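Local coordinates for protein arginase 1, mitochondrial (PDB 6VSU) that hydrolyses L-arginine to urea and L-ornithine with two manganese ions per subunit, and also converts agmatine to putrescine, at residues 35-40 against 88-93; 43-48 against 94-99; 49-54 against 112-117; 124-129 against 148-153; 132-137 against 286-291. One frame throughout, in Å; residues are numbered along the deposited sequence.

Contact 1 of 5, residues 35-40 against 88-93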
# COMPACT_ATOMS: atom_id res chain seq x y z
N ARG E 35 36.74 -24.01 -9.27
CA ARG E 35 38.05 -24.68 -9.26
C ARG E 35 38.87 -24.18 -10.45
O ARG E 35 40.10 -24.10 -10.31
CB ARG E 35 37.91 -26.20 -9.27
CG ARG E 35 37.43 -26.77 -7.94
CD ARG E 35 37.50 -28.28 -7.85
NE ARG E 35 36.62 -28.99 -8.76
CZ ARG E 35 35.34 -29.29 -8.54
NH1 ARG E 35 34.71 -28.95 -7.42
NH2 ARG E 35 34.67 -29.94 -9.46
N LEU E 36 38.24 -23.92 -11.59
CA LEU E 36 38.99 -23.50 -12.81
C LEU E 36 39.55 -22.11 -12.57
O LEU E 36 40.64 -21.87 -13.03
CB LEU E 36 38.09 -23.60 -14.04
CG LEU E 36 38.66 -23.00 -15.32
CD1 LEU E 36 38.24 -23.77 -16.53
CD2 LEU E 36 38.19 -21.55 -15.47
N LEU E 37 38.85 -21.25 -11.83
CA LEU E 37 39.35 -19.90 -11.50
C LEU E 37 40.53 -20.00 -10.52
O LEU E 37 41.46 -19.19 -10.64
CB LEU E 37 38.20 -19.04 -10.98
CG LEU E 37 37.20 -18.60 -12.04
CD1 LEU E 37 35.99 -17.97 -11.39
CD2 LEU E 37 37.81 -17.65 -13.07
N GLY E 38 40.50 -20.95 -9.58
CA GLY E 38 41.62 -21.24 -8.68
C GLY E 38 41.76 -20.27 -7.51
O GLY E 38 41.32 -19.11 -7.58
N GLY E 39 42.39 -20.78 -6.45
CA GLY E 39 42.92 -20.03 -5.29
C GLY E 39 41.96 -20.02 -4.13
O GLY E 39 42.43 -19.73 -3.02
N ALA E 40 40.68 -20.35 -4.33
CA ALA E 40 39.69 -20.27 -3.24
C ALA E 40 39.86 -21.42 -2.23
O ALA E 40 39.96 -22.54 -2.64
CB ALA E 40 38.29 -20.25 -3.77
N LYS E 88 30.26 -10.91 -8.17
CA LYS E 88 30.28 -11.51 -9.52
C LYS E 88 31.44 -12.50 -9.68
O LYS E 88 31.42 -13.17 -10.72
CB LYS E 88 30.39 -10.43 -10.59
CG LYS E 88 29.16 -9.56 -10.71
CD LYS E 88 29.45 -8.33 -11.51
CE LYS E 88 28.21 -7.47 -11.63
NZ LYS E 88 28.62 -6.19 -12.26
N ASP E 89 32.41 -12.54 -8.76
CA ASP E 89 33.44 -13.62 -8.68
C ASP E 89 32.80 -14.90 -8.14
O ASP E 89 32.30 -14.94 -7.02
CB ASP E 89 34.60 -13.18 -7.79
CG ASP E 89 35.84 -14.02 -7.86
OD1 ASP E 89 35.76 -15.18 -8.35
OD2 ASP E 89 36.89 -13.50 -7.37
N PRO E 90 32.68 -15.95 -8.96
CA PRO E 90 32.13 -17.24 -8.50
C PRO E 90 32.80 -17.79 -7.23
O PRO E 90 32.13 -18.45 -6.42
CB PRO E 90 32.40 -18.19 -9.66
CG PRO E 90 32.53 -17.30 -10.89
CD PRO E 90 33.07 -15.96 -10.38
N ARG E 91 34.08 -17.49 -7.04
CA ARG E 91 34.81 -17.89 -5.82
C ARG E 91 34.22 -17.19 -4.61
O ARG E 91 34.39 -17.73 -3.48
CB ARG E 91 36.29 -17.57 -5.92
CG ARG E 91 36.95 -18.41 -6.99
CD ARG E 91 38.35 -17.97 -7.34
NE ARG E 91 38.31 -16.56 -7.73
CZ ARG E 91 39.33 -15.90 -8.21
NH1 ARG E 91 40.48 -16.51 -8.46
NH2 ARG E 91 39.20 -14.62 -8.49
N VAL E 92 33.56 -16.05 -4.79
CA VAL E 92 32.85 -15.34 -3.69
C VAL E 92 31.41 -15.83 -3.57
O VAL E 92 30.93 -16.09 -2.45
CB VAL E 92 32.88 -13.83 -3.91
CG1 VAL E 92 32.03 -13.11 -2.87
CG2 VAL E 92 34.31 -13.32 -3.89
N LEU E 93 30.70 -15.97 -4.70
CA LEU E 93 29.28 -16.41 -4.68
C LEU E 93 28.94 -17.20 -5.94
O LEU E 93 29.23 -16.76 -7.05
CB LEU E 93 28.38 -15.18 -4.51
CG LEU E 93 26.89 -15.49 -4.34
CD1 LEU E 93 26.59 -16.28 -3.06
CD2 LEU E 93 26.06 -14.20 -4.35
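Arg91 reaches across to the end of helix 7-37, where Arg91 NH1 donates to Gly38 O at 2.9 Å, the acceptor close to the guanidinium plane and the donor nearly along the C=O axis. A bend at chi3 (-55°) turns the guanidinium so that NH1 faces Gly38 O. The aliphatic part lies over the same turn, Arg91 CD 3.8 Å from Leu37 CB and Arg91 CG 3.9 Å from Ala40 CB. Leu37 CD1 meets the ring of Pro90, 3.6 Å from its CG, the side chains crossing at about a right angle. Gly38, the first residue past the helix, has positive phi and starts the turn toward strand 43-48, while 88-93 leads into strand 93-98, outermost in this chain's sheet. Asp89 grips the guanidinium at its NE and NH2 edge in a side-on salt bridge, OD1 taking NE on its syn lone pair and Asp89 OD2 lying 2.8 Å from Arg91 NH2. Asp89 OD1 also accepts Arg91 N from above the carboxylate plane, closing an Asx turn. An alanine in place of Arg91 would probably leave the Asp89 carboxylate without its charged mate and Gly38 O without this donor. Farther out, Val34 touches Arg91 and Leu33 touches Pro90.

Contact 2 of 5, residues 43-48 against 94-99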
# COMPACT_ATOMS: atom_id res chain seq x y z
N SER E 43 34.00 -21.12 -0.94
CA SER E 43 33.14 -20.41 -1.92
C SER E 43 31.70 -20.65 -1.51
O SER E 43 31.27 -21.79 -1.54
CB SER E 43 33.41 -20.95 -3.31
OG SER E 43 34.67 -20.49 -3.69
N THR E 44 31.03 -19.62 -1.06
CA THR E 44 29.58 -19.62 -0.75
C THR E 44 28.77 -20.02 -2.00
O THR E 44 28.97 -19.46 -3.10
CB THR E 44 29.14 -18.24 -0.29
OG1 THR E 44 29.98 -17.80 0.78
CG2 THR E 44 27.71 -18.29 0.15
N SER E 45 27.85 -20.95 -1.82
CA SER E 45 26.92 -21.38 -2.87
C SER E 45 25.53 -21.38 -2.27
O SER E 45 25.34 -22.04 -1.26
CB SER E 45 27.31 -22.70 -3.40
OG SER E 45 26.80 -22.85 -4.70
N LEU E 46 24.62 -20.59 -2.85
CA LEU E 46 23.23 -20.46 -2.39
C LEU E 46 22.47 -21.73 -2.71
O LEU E 46 22.68 -22.32 -3.77
CB LEU E 46 22.56 -19.28 -3.08
CG LEU E 46 23.27 -17.94 -2.95
CD1 LEU E 46 22.39 -16.83 -3.54
CD2 LEU E 46 23.58 -17.62 -1.50
N LEU E 47 21.64 -22.15 -1.79
CA LEU E 47 20.69 -23.25 -2.00
C LEU E 47 19.33 -22.80 -1.46
O LEU E 47 19.26 -22.47 -0.30
CB LEU E 47 21.17 -24.50 -1.27
CG LEU E 47 20.22 -25.67 -1.36
CD1 LEU E 47 20.12 -26.18 -2.78
CD2 LEU E 47 20.69 -26.79 -0.45
N GLY E 48 18.32 -22.72 -2.33
CA GLY E 48 16.99 -22.26 -1.96
C GLY E 48 16.19 -23.42 -1.47
O GLY E 48 16.31 -24.56 -2.05
N THR E 94 28.35 -18.37 -5.77
CA THR E 94 27.59 -19.06 -6.84
C THR E 94 26.22 -19.42 -6.28
O THR E 94 26.01 -19.20 -5.12
CB THR E 94 28.31 -20.31 -7.39
OG1 THR E 94 28.62 -21.17 -6.30
CG2 THR E 94 29.56 -19.95 -8.15
N ASP E 95 25.41 -20.08 -7.07
CA ASP E 95 23.98 -20.32 -6.76
C ASP E 95 23.60 -21.63 -7.46
O ASP E 95 23.69 -21.67 -8.70
CB ASP E 95 23.14 -19.15 -7.27
CG ASP E 95 21.67 -19.23 -6.92
OD1 ASP E 95 21.19 -20.22 -6.28
OD2 ASP E 95 21.00 -18.26 -7.25
N VAL E 96 23.23 -22.64 -6.70
CA VAL E 96 22.78 -23.94 -7.27
C VAL E 96 21.25 -23.99 -7.33
O VAL E 96 20.74 -25.02 -7.63
CB VAL E 96 23.35 -25.16 -6.51
CG1 VAL E 96 24.85 -25.06 -6.32
CG2 VAL E 96 22.70 -25.29 -5.16
N GLY E 97 20.55 -22.89 -7.12
CA GLY E 97 19.10 -22.84 -7.29
C GLY E 97 18.32 -23.42 -6.12
O GLY E 97 18.83 -23.54 -5.00
N ASP E 98 17.09 -23.78 -6.41
CA ASP E 98 16.10 -24.20 -5.38
C ASP E 98 15.89 -25.72 -5.43
O ASP E 98 15.84 -26.32 -6.51
CB ASP E 98 14.76 -23.51 -5.64
CG ASP E 98 14.82 -22.03 -5.30
OD1 ASP E 98 15.85 -21.63 -4.65
OD2 ASP E 98 13.86 -21.30 -5.71
N VAL E 99 15.70 -26.28 -4.27
CA VAL E 99 15.13 -27.63 -4.08
C VAL E 99 13.68 -27.52 -4.53
O VAL E 99 12.98 -26.59 -4.16
CB VAL E 99 15.25 -28.06 -2.60
CG1 VAL E 99 14.63 -29.40 -2.32
CG2 VAL E 99 16.68 -28.04 -2.14
O HOH W 1 30.67 -20.36 -4.97
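Strands 43-48 and 94-98 run parallel, their axes 4.3 Å apart at closest and 21° between their directions, with 94-98 outermost in the chain's parallel sheet, that of the arginase alpha/beta fold, and 43-48 next to it. Thr94 N bonds to Thr44 O, Leu46 N to Thr94 O, and Val96 N to Leu46 O. The register then slips by one residue, a beta bulge at Val96 and Gly97, and pairing resumes with Gly48 N to Gly97 O at 2.8 Å and Val99 N to Gly48 O. Asp95 comes just before the bulge, its CG anti to the backbone N (chi1 -176°). Asp95 OD1 accepts Gly97 N at 2.9 Å in an Asx turn and lies 3.6 Å from Leu46 CB, while OD2 forms a salt bridge with Arg69. An alanine at Asp95 would probably leave Gly97 N without this acceptor and take a carboxylate mate from Arg69. Asp98 also pairs with Arg69, and its backbone N bonds to Glu103 of a neighbouring subunit. Leu47 CD1 meets Val96 CG2 at 3.6 Å where helix 111-126 packs. Ser45 OG donates to Thr94 OG1 at 2.9 Å, and Thr94 OG1 donates to a water 2.6 Å away that bonds back to Thr44 O.

Contact 3 of 5, residues 49-54 against 112-117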
# COMPACT_ATOMS: atom_id res chain seq x y z
N VAL E 49 15.45 -23.20 -0.39
CA VAL E 49 14.51 -24.23 0.10
C VAL E 49 13.15 -23.58 0.30
O VAL E 49 12.90 -22.97 1.35
CB VAL E 49 15.06 -24.86 1.38
CG1 VAL E 49 14.16 -26.03 1.77
CG2 VAL E 49 16.50 -25.32 1.19
N PRO E 50 12.34 -23.49 -0.77
CA PRO E 50 11.06 -22.77 -0.74
C PRO E 50 9.98 -23.57 -0.02
O PRO E 50 9.18 -24.25 -0.66
CB PRO E 50 10.68 -22.59 -2.22
CG PRO E 50 11.33 -23.83 -2.87
CD PRO E 50 12.65 -23.96 -2.13
N LEU E 51 10.09 -23.59 1.29
CA LEU E 51 9.25 -24.41 2.19
C LEU E 51 8.61 -23.47 3.18
O LEU E 51 9.32 -22.76 3.88
CB LEU E 51 10.15 -25.46 2.86
CG LEU E 51 9.42 -26.52 3.63
CD1 LEU E 51 10.25 -27.78 3.68
CD2 LEU E 51 9.07 -26.04 5.03
N GLY E 52 7.31 -23.50 3.33
CA GLY E 52 6.63 -22.70 4.38
C GLY E 52 5.55 -23.45 5.14
O GLY E 52 4.88 -22.79 5.94
N HIS E 53 5.33 -24.74 4.90
CA HIS E 53 4.14 -25.43 5.46
C HIS E 53 4.37 -25.85 6.93
O HIS E 53 3.44 -26.40 7.55
CB HIS E 53 3.70 -26.59 4.59
CG HIS E 53 4.66 -27.73 4.56
ND1 HIS E 53 5.82 -27.70 3.79
CD2 HIS E 53 4.65 -28.93 5.21
CE1 HIS E 53 6.47 -28.86 3.96
NE2 HIS E 53 5.76 -29.62 4.84
N ASN E 54 5.54 -25.64 7.49
CA ASN E 54 5.85 -25.90 8.93
C ASN E 54 5.64 -24.63 9.77
O ASN E 54 5.83 -24.72 11.01
CB ASN E 54 7.25 -26.48 9.05
CG ASN E 54 7.25 -27.90 8.57
OD1 ASN E 54 6.29 -28.64 8.84
ND2 ASN E 54 8.28 -28.28 7.84
N ASP E 112 9.29 -36.51 6.82
CA ASP E 112 10.60 -37.11 7.18
C ASP E 112 11.40 -37.21 5.88
O ASP E 112 12.55 -36.79 5.84
CB ASP E 112 10.45 -38.50 7.76
CG ASP E 112 9.85 -38.58 9.15
OD1 ASP E 112 10.11 -37.74 10.00
OD2 ASP E 112 9.18 -39.57 9.37
N ARG E 113 10.78 -37.77 4.85
CA ARG E 113 11.40 -37.93 3.52
C ARG E 113 11.72 -36.56 2.93
O ARG E 113 12.80 -36.43 2.36
CB ARG E 113 10.51 -38.77 2.62
CG ARG E 113 10.72 -40.25 2.84
CD ARG E 113 9.45 -41.06 2.67
NE ARG E 113 8.93 -41.12 1.31
CZ ARG E 113 9.61 -41.57 0.28
NH1 ARG E 113 9.07 -41.59 -0.94
NH2 ARG E 113 10.86 -41.98 0.47
N LEU E 114 10.84 -35.58 3.08
CA LEU E 114 11.14 -34.25 2.51
C LEU E 114 12.34 -33.66 3.24
O LEU E 114 13.24 -33.12 2.55
CB LEU E 114 9.91 -33.36 2.61
CG LEU E 114 10.13 -31.91 2.23
CD1 LEU E 114 10.60 -31.84 0.79
CD2 LEU E 114 8.86 -31.10 2.43
N MET E 115 12.41 -33.75 4.56
CA MET E 115 13.56 -33.12 5.25
C MET E 115 14.84 -33.87 4.87
O MET E 115 15.92 -33.23 4.80
CB MET E 115 13.35 -33.08 6.77
CG MET E 115 12.15 -32.21 7.19
SD MET E 115 12.05 -30.58 6.39
CE MET E 115 11.74 -29.51 7.79
N ASN E 116 14.78 -35.18 4.68
CA ASN E 116 15.95 -35.98 4.22
C ASN E 116 16.41 -35.47 2.84
O ASN E 116 17.60 -35.46 2.58
CB ASN E 116 15.61 -37.47 4.15
CG ASN E 116 15.40 -38.11 5.51
OD1 ASN E 116 15.67 -37.52 6.57
ND2 ASN E 116 14.85 -39.33 5.47
N VAL E 117 15.50 -35.06 1.97
CA VAL E 117 15.88 -34.49 0.65
C VAL E 117 16.64 -33.20 0.87
O VAL E 117 17.66 -32.97 0.23
CB VAL E 117 14.66 -34.28 -0.27
CG1 VAL E 117 15.08 -33.57 -1.53
CG2 VAL E 117 14.02 -35.63 -0.60
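Leu51 and Leu114 carry the apolar part, meeting tip to tip with Leu51 CD1 3.8 Å from Leu114 CD2. Both place CG anti to the backbone N (chi1 -170° and 173°), which sends the two branches toward each other between loop 49-54 and helix 111-126. The backbones stay far apart, the nearest CA atoms, those of Leu51 and Leu114, being 10.0 Å from each other, and the junction is made wholly by side-chain ends. Met115 adds its sulfur at a longer 4.3 Å from Leu51 CD1.

Two polar side chains take part through van der Waals contact, and no hydrogen bond joins the two segments. The same Leu114 CD2 lies at the edge of the His53 ring, near its plane, 3.6 Å from CE1, so one methyl bridges Leu51 and His53. NE2 of the ring bonds to Asp111, just before the helical segment, which would help fix the ring's turn. Asn54 ND2 touches Met115 CE at 3.7 Å, again end to end; the methionine chain bends at chi2 and chi3 to bring its methyl there.

The amide of Asn54 finds its polar partners elsewhere: OD1 accepts from Asn176, and ND2 bonds to Ser141. Both bonds would hold the amide's rotation, leaving the methyl of Met115 against its nitrogen. Asn176 is a substrate-binding residue by similarity, and bound ornithine is about 10 Å from the Asn54 side chain. The arrangement is consistent with second-shell packing, just past the C-terminal end of strand 43-48, the end of a parallel alpha/beta sheet where active sites gather.

Contact 4 of 5, residues 124-129 against 148-153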
# COMPACT_ATOMS: atom_id res chain seq x y z
N LEU E 124 25.20 -32.39 -1.29
CA LEU E 124 25.58 -32.37 -2.73
C LEU E 124 26.38 -31.08 -2.99
O LEU E 124 27.34 -31.09 -3.73
CB LEU E 124 24.28 -32.36 -3.52
CG LEU E 124 23.83 -33.57 -4.34
CD1 LEU E 124 24.42 -34.89 -3.93
CD2 LEU E 124 22.30 -33.65 -4.38
N VAL E 125 26.00 -29.99 -2.37
CA VAL E 125 26.79 -28.73 -2.45
C VAL E 125 28.16 -28.94 -1.78
O VAL E 125 29.19 -28.63 -2.44
CB VAL E 125 26.06 -27.55 -1.80
CG1 VAL E 125 26.92 -26.31 -1.84
CG2 VAL E 125 24.72 -27.29 -2.45
N MET E 126 28.17 -29.51 -0.57
CA MET E 126 29.39 -29.64 0.27
C MET E 126 30.39 -30.57 -0.41
O MET E 126 31.60 -30.30 -0.27
CB MET E 126 29.08 -30.15 1.68
CG MET E 126 28.21 -29.15 2.45
SD MET E 126 27.80 -29.78 4.10
CE MET E 126 29.42 -29.67 4.84
N GLU E 127 29.86 -31.55 -1.16
CA GLU E 127 30.61 -32.57 -1.93
C GLU E 127 31.40 -31.90 -3.06
O GLU E 127 32.37 -32.52 -3.51
CB GLU E 127 29.69 -33.71 -2.39
CG GLU E 127 29.48 -34.75 -1.31
CD GLU E 127 28.28 -35.67 -1.43
OE1 GLU E 127 27.66 -35.70 -2.51
OE2 GLU E 127 27.97 -36.35 -0.45
N GLU E 128 30.95 -30.75 -3.55
CA GLU E 128 31.73 -30.04 -4.58
C GLU E 128 32.65 -29.03 -3.90
O GLU E 128 32.25 -27.94 -3.58
CB GLU E 128 30.79 -29.39 -5.60
CG GLU E 128 30.05 -30.43 -6.40
CD GLU E 128 30.91 -31.09 -7.47
OE1 GLU E 128 31.98 -30.54 -7.85
OE2 GLU E 128 30.47 -32.12 -7.95
N GLU E 129 33.91 -29.43 -3.74
CA GLU E 129 34.98 -28.59 -3.14
C GLU E 129 35.22 -27.38 -4.04
O GLU E 129 35.33 -27.58 -5.25
CB GLU E 129 36.25 -29.44 -3.05
CG GLU E 129 37.23 -28.97 -2.01
CD GLU E 129 36.92 -29.43 -0.60
OE1 GLU E 129 36.71 -30.65 -0.42
OE2 GLU E 129 36.90 -28.58 0.30
N ARG E 148 21.91 -30.67 10.36
CA ARG E 148 22.19 -32.13 10.45
C ARG E 148 23.12 -32.55 9.30
O ARG E 148 24.04 -33.31 9.57
CB ARG E 148 20.87 -32.90 10.37
CG ARG E 148 21.01 -34.41 10.24
CD ARG E 148 19.67 -35.11 10.24
NE ARG E 148 18.92 -34.86 9.02
CZ ARG E 148 17.64 -35.13 8.85
NH1 ARG E 148 16.93 -35.66 9.82
NH2 ARG E 148 17.06 -34.85 7.70
N ALA E 149 22.92 -32.02 8.09
CA ALA E 149 23.71 -32.47 6.93
C ALA E 149 25.13 -31.95 7.07
O ALA E 149 26.05 -32.67 6.77
CB ALA E 149 23.09 -31.98 5.65
N VAL E 150 25.30 -30.74 7.57
CA VAL E 150 26.61 -30.06 7.70
C VAL E 150 27.43 -30.80 8.77
O VAL E 150 28.55 -31.19 8.48
CB VAL E 150 26.45 -28.56 8.03
CG1 VAL E 150 27.77 -27.96 8.38
CG2 VAL E 150 25.83 -27.75 6.90
N SER E 151 26.81 -31.11 9.91
CA SER E 151 27.43 -31.84 11.04
C SER E 151 27.78 -33.25 10.60
O SER E 151 28.95 -33.69 10.81
CB SER E 151 26.56 -31.84 12.30
OG SER E 151 27.23 -32.53 13.35
N GLU E 152 26.84 -33.98 10.01
CA GLU E 152 27.13 -35.39 9.57
C GLU E 152 28.30 -35.37 8.56
O GLU E 152 29.19 -36.17 8.66
CB GLU E 152 25.88 -35.99 8.94
CG GLU E 152 24.72 -36.22 9.92
CD GLU E 152 23.50 -36.81 9.24
OE1 GLU E 152 23.33 -36.60 8.02
OE2 GLU E 152 22.76 -37.53 9.90
N LYS E 153 28.30 -34.41 7.63
CA LYS E 153 29.29 -34.39 6.53
C LYS E 153 30.65 -33.99 7.11
O LYS E 153 31.62 -34.59 6.72
CB LYS E 153 28.84 -33.43 5.42
CG LYS E 153 29.80 -33.33 4.25
CD LYS E 153 29.73 -34.53 3.41
CE LYS E 153 30.70 -34.46 2.26
NZ LYS E 153 30.82 -35.79 1.62
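Met126 lies against Val150 and Lys153 where helix 111-126 and helix 143-154 pack side by side, helices that come before and after strand 131-136 in the chain of the arginase alpha/beta fold. The close part is sulfur and methyl packing. Met126 SD sits 3.8 Å from Val150 CA and 4.0 Å from Val150 CG2, crossing the valine at about a right angle. A bend at chi3 (69°) turns the methyl away from the extended part of the chain and onto the lysine stem, where Met126 CE is 3.7 Å from Lys153 CG. The two long side chains slide past each other in opposite directions, so the methionine end lies beside the first carbons of the lysine. Beneath them, Pro133 of strand 131-136 touches Met126, which places this part against the sheet.

Toward the outside the packing gives way to charge. Glu127 and Lys153 are both exposed, and their side chains cross at about a right angle. A bend at chi2 carries the lysine amine past the methionine toward the glutamate. No hydrogen bond joins the segments, and the salt bridge of Glu127 with Lys153 across them is long. Glu152, also exposed, pairs instead with Lys123 of helix 111-126, a second charge link between the helices. The amine of Lys153 comes nearer to the glutamate's methylene than to its carboxylate: NZ is 3.4 Å from Glu127 CG and 3.6 Å from Glu127 OE2.

Contact 5 of 5, residues 132-137 against 286-291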
# COMPACT_ATOMS: atom_id res chain seq x y z
N ARG E 132 30.59 -24.07 0.11
CA ARG E 132 29.98 -24.11 1.44
C ARG E 132 28.56 -23.56 1.31
O ARG E 132 28.33 -22.57 0.66
CB ARG E 132 30.83 -23.28 2.39
CG ARG E 132 32.27 -23.76 2.48
CD ARG E 132 32.91 -23.30 3.80
NE ARG E 132 34.24 -23.84 3.99
CZ ARG E 132 34.96 -23.73 5.09
NH1 ARG E 132 34.49 -23.12 6.18
NH2 ARG E 132 36.19 -24.18 5.09
N PRO E 133 27.55 -24.22 1.89
CA PRO E 133 26.17 -23.90 1.57
C PRO E 133 25.70 -22.70 2.39
O PRO E 133 25.89 -22.67 3.60
CB PRO E 133 25.41 -25.16 1.99
CG PRO E 133 26.18 -25.57 3.24
CD PRO E 133 27.63 -25.34 2.84
N LEU E 134 24.98 -21.82 1.72
CA LEU E 134 24.25 -20.73 2.39
C LEU E 134 22.79 -20.89 1.94
O LEU E 134 22.53 -20.74 0.75
CB LEU E 134 24.87 -19.40 1.94
CG LEU E 134 24.42 -18.19 2.78
CD1 LEU E 134 25.15 -16.92 2.32
CD2 LEU E 134 22.90 -18.03 2.74
N VAL E 135 21.90 -21.24 2.84
CA VAL E 135 20.56 -21.73 2.47
C VAL E 135 19.56 -20.56 2.58
O VAL E 135 19.60 -19.84 3.61
CB VAL E 135 20.17 -22.92 3.35
CG1 VAL E 135 18.66 -23.22 3.31
CG2 VAL E 135 20.99 -24.12 2.98
N LEU E 136 18.75 -20.35 1.54
CA LEU E 136 17.69 -19.32 1.54
C LEU E 136 16.41 -20.03 1.94
O LEU E 136 15.91 -20.80 1.12
CB LEU E 136 17.49 -18.74 0.13
CG LEU E 136 18.74 -18.21 -0.56
CD1 LEU E 136 18.43 -17.61 -1.90
CD2 LEU E 136 19.48 -17.23 0.32
N GLY E 137 15.83 -19.71 3.08
CA GLY E 137 14.50 -20.22 3.38
C GLY E 137 13.41 -19.37 2.71
O GLY E 137 13.73 -18.36 2.08
N VAL E 286 30.96 -22.53 8.32
CA VAL E 286 30.90 -23.75 7.47
C VAL E 286 29.58 -23.75 6.76
O VAL E 286 29.48 -24.41 5.76
CB VAL E 286 31.08 -25.05 8.27
CG1 VAL E 286 32.54 -25.17 8.72
CG2 VAL E 286 30.10 -25.19 9.44
N GLY E 287 28.64 -22.97 7.24
CA GLY E 287 27.36 -22.81 6.57
C GLY E 287 26.49 -21.77 7.26
O GLY E 287 26.82 -21.38 8.41
N ALA E 288 25.41 -21.39 6.60
CA ALA E 288 24.50 -20.36 7.13
C ALA E 288 23.12 -20.53 6.50
O ALA E 288 22.99 -21.17 5.47
CB ALA E 288 25.09 -18.99 6.91
N ASP E 289 22.13 -19.90 7.10
CA ASP E 289 20.81 -19.78 6.46
C ASP E 289 20.26 -18.38 6.71
O ASP E 289 20.63 -17.72 7.72
CB ASP E 289 19.89 -20.95 6.83
CG ASP E 289 19.52 -21.06 8.29
OD1 ASP E 289 19.04 -20.05 8.85
OD2 ASP E 289 19.61 -22.22 8.83
N VAL E 290 19.37 -17.96 5.82
CA VAL E 290 18.52 -16.75 6.01
C VAL E 290 17.08 -17.13 5.77
O VAL E 290 16.76 -17.52 4.63
CB VAL E 290 18.96 -15.61 5.09
CG1 VAL E 290 18.04 -14.41 5.27
CG2 VAL E 290 20.39 -15.24 5.40
N VAL E 291 16.26 -17.09 6.81
CA VAL E 291 14.92 -17.73 6.80
C VAL E 291 13.88 -16.69 7.27
O VAL E 291 14.25 -15.64 7.83
CB VAL E 291 14.89 -18.96 7.73
CG1 VAL E 291 15.89 -20.01 7.31
CG2 VAL E 291 15.15 -18.60 9.18
O HOH W 2 14.19 -16.17 4.02
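Arg132 lays its extended chain obliquely over Val286, with CB 3.8 Å from Val286 O and NH1 3.8 Å from Val286 CG1. The charge itself is met at the start of strand 285-291: NH1 forms a salt bridge with Asp284, just before it, and a hydrogen bond to Val285 O. From here the two strands run parallel, only 9° apart in direction, in register through Leu134 with Ala288, Val135 with Asp289 and Leu136 with Val290.

The backbone bonds start weakly and then shorten. Ala288 N to Pro133 O is a weak bond of 3.3 Å, whereas Val135 N to Ala288 O is 2.8 Å. Val290 N to Val135 O and Gly137 N to Val290 O continue the pairing. A water donates to both Gly137 O and Val290 O, tying the strand ends together beyond the last bond.

Leu134, Leu136, Ala288 and Val290 share one face, where Leu134 CG lies 4.3 Å from Ala288 CB. Val135 and Asp289 point to the other, their CB atoms 4.0 Å apart. The chi1 of Asp289 (64°) turns its buried carboxylate away from strand 131-136, toward Tyr245, Ser143 and Ser247, to which it bonds. Val291, at the C-terminal end, touches manganese ligand His140 and lies about 5 Å, side chain to ion, from a manganese.

Helix 303-319 packs on the leucine face through Leu315 and Val312, and helix 143-154 packs on the other through Val146 and Val150. Strand 43-48 flanks 131-136 and strand 244-249 lies beside 285-291 on the other side, putting this pair inside the parallel sheet.

In the fold
From the N terminus, helix 7-37 ends in contact 1, where residues 88-93 come back to the helix end and close the first loop. Contacts 2 and 3 open next, on strand 43-48 and the loop after it; contacts 1, 2 and 3 cross one another, their segments alternating along the chain. All three close before contact 4 opens. Contact 4 joins the helices before and after strand 131-136, and contact 5, starting on that strand, crosses it and closes the longest span, to strand 285-291. Contacts 2 and 5 meet in the sheet, where 43-48 and 131-136 are neighbours. Arg35 joins contact 1 to contact 4 through Glu128 and Glu129, and helix 111-126 serves contacts 3 and 4.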